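Local coordinates for protein AtxE2 (Asticcacaulis excentricus, PDB 5TXE) that hydrolyses the isopeptide bond of the lasso peptides astexin-2 and astexin-3, opening the threaded knots into linear peptides, at residues A[465-470]-A[504-509]. The protein carries 1 engineered substitution. Sequence-based numbering, arbitrary orientation.
Sequences LSFHSP and EDLIDD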
# COMPACT_ATOMS: atom_id res chain seq x y z
N LEU A 465 7.25 -13.21 -12.08
CA LEU A 465 7.62 -11.88 -12.42
C LEU A 465 6.88 -10.96 -11.48
O LEU A 465 5.67 -10.82 -11.55
CB LEU A 465 7.25 -11.58 -13.86
CG LEU A 465 7.54 -10.17 -14.35
CD1 LEU A 465 9.01 -9.86 -14.37
CD2 LEU A 465 6.97 -10.03 -15.75
N SER A 466 7.64 -10.33 -10.62
CA SER A 466 7.16 -9.28 -9.75
C SER A 466 7.32 -7.97 -10.50
O SER A 466 8.39 -7.35 -10.53
CB SER A 466 7.96 -9.28 -8.45
OG SER A 466 7.49 -8.31 -7.55
N PHE A 467 6.21 -7.56 -11.11
CA PHE A 467 6.11 -6.41 -12.00
C PHE A 467 6.01 -5.11 -11.31
O PHE A 467 5.20 -4.95 -10.42
CB PHE A 467 4.82 -6.56 -12.79
CG PHE A 467 4.58 -5.51 -13.82
CD1 PHE A 467 5.55 -5.17 -14.74
CD2 PHE A 467 3.33 -4.95 -13.94
CE1 PHE A 467 5.30 -4.20 -15.72
CE2 PHE A 467 3.05 -4.00 -14.92
CZ PHE A 467 4.03 -3.65 -15.83
N HIS A 468 6.85 -4.17 -11.71
CA HIS A 468 6.78 -2.85 -11.19
C HIS A 468 6.27 -1.99 -12.29
O HIS A 468 6.96 -1.67 -13.23
CB HIS A 468 8.11 -2.34 -10.72
CG HIS A 468 7.99 -1.06 -9.99
ND1 HIS A 468 7.82 -1.02 -8.61
CD2 HIS A 468 7.93 0.22 -10.43
CE1 HIS A 468 7.67 0.24 -8.23
NE2 HIS A 468 7.75 1.02 -9.31
N SER A 469 5.04 -1.59 -12.18
CA SER A 469 4.41 -0.87 -13.24
C SER A 469 5.22 0.38 -13.64
O SER A 469 5.63 1.14 -12.78
CB SER A 469 3.03 -0.44 -12.79
OG SER A 469 2.31 -0.12 -13.95
N PRO A 470 5.38 0.64 -14.94
CA PRO A 470 6.21 1.77 -15.29
C PRO A 470 5.47 3.10 -15.30
O PRO A 470 4.22 3.16 -15.28
CB PRO A 470 6.65 1.42 -16.71
CG PRO A 470 5.44 0.77 -17.28
CD PRO A 470 4.94 -0.09 -16.14
N GLU A 504 4.17 -7.61 -22.16
CA GLU A 504 4.52 -8.38 -23.33
C GLU A 504 6.05 -8.27 -23.63
O GLU A 504 6.67 -9.28 -23.91
CB GLU A 504 3.68 -7.98 -24.52
CG GLU A 504 2.20 -8.39 -24.39
CD GLU A 504 1.30 -7.82 -25.49
OE1 GLU A 504 1.77 -6.98 -26.31
OE2 GLU A 504 0.11 -8.23 -25.57
N ASP A 505 6.66 -7.11 -23.43
CA ASP A 505 8.12 -6.97 -23.56
C ASP A 505 8.85 -7.83 -22.55
O ASP A 505 9.78 -8.55 -22.89
CB ASP A 505 8.56 -5.51 -23.38
CG ASP A 505 7.99 -4.59 -24.46
OD1 ASP A 505 7.68 -5.08 -25.56
OD2 ASP A 505 7.83 -3.36 -24.23
N LEU A 506 8.40 -7.81 -21.29
CA LEU A 506 9.06 -8.62 -20.29
C LEU A 506 8.93 -10.10 -20.58
O LEU A 506 9.87 -10.88 -20.35
CB LEU A 506 8.56 -8.32 -18.88
CG LEU A 506 8.91 -6.94 -18.42
CD1 LEU A 506 8.01 -6.46 -17.27
CD2 LEU A 506 10.38 -6.94 -18.00
N ILE A 507 7.76 -10.50 -21.01
CA ILE A 507 7.52 -11.89 -21.28
C ILE A 507 8.44 -12.30 -22.44
O ILE A 507 9.07 -13.35 -22.40
CB ILE A 507 6.04 -12.15 -21.65
CG1 ILE A 507 5.14 -11.96 -20.41
CG2 ILE A 507 5.83 -13.54 -22.19
CD1 ILE A 507 3.68 -11.97 -20.75
N ASP A 508 8.45 -11.49 -23.50
CA ASP A 508 9.30 -11.78 -24.66
C ASP A 508 10.76 -11.89 -24.27
O ASP A 508 11.46 -12.75 -24.74
CB ASP A 508 9.17 -10.72 -25.75
CG ASP A 508 7.82 -10.77 -26.48
OD1 ASP A 508 7.12 -11.81 -26.38
OD2 ASP A 508 7.45 -9.78 -27.14
N ASP A 509 11.22 -11.02 -23.38
CA ASP A 509 12.58 -11.12 -22.89
C ASP A 509 12.84 -12.47 -22.25
O ASP A 509 13.84 -13.12 -22.53
CB ASP A 509 12.84 -9.98 -21.88
CG ASP A 509 14.30 -9.96 -21.34
OD1 ASP A 509 15.19 -9.48 -22.05
OD2 ASP A 509 14.55 -10.38 -20.19
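Leu506 reaches from helix 494-512 onto Leu465 and Phe467 of strand 463-467, a helix-on-sheet contact in the α/β-hydrolase fold of this prolyl oligopeptidase relative. Methyl CD1 of Leu506 touches both residues. It lies 3.8 Å from CD1 of the Phe467 ring and 3.9 Å from CE1, approaching the ring obliquely. The other Leu506 carbon to touch the strand is CB, with CD2 of Leu465 3.9 Å away; that CD2 is also 4.0 Å from Leu506 CD1. Leu506 crosses both strand side chains at about a right angle. CB itself leads from the helix toward the strand; with CG anti to the carbonyl carbon (chi1 -66°), CD1 is carried across to the Phe467 ring.

All three residues are buried, and no hydrogen bond crosses between the segments. Around them, Ser417 of the neighbouring strand 414-421 touches each of the three, Leu407 of strand 401-408 touches Leu506, and Thr502 and Leu503, earlier on the helix, pack on Phe467. The Phe467 side chain lies about 5 Å from that of Tyr438, the residue that stabilises the alkoxide intermediate. Over one face of the Phe467 ring sits Ser469 CA, 3.7 Å above the plane and offset toward the rim.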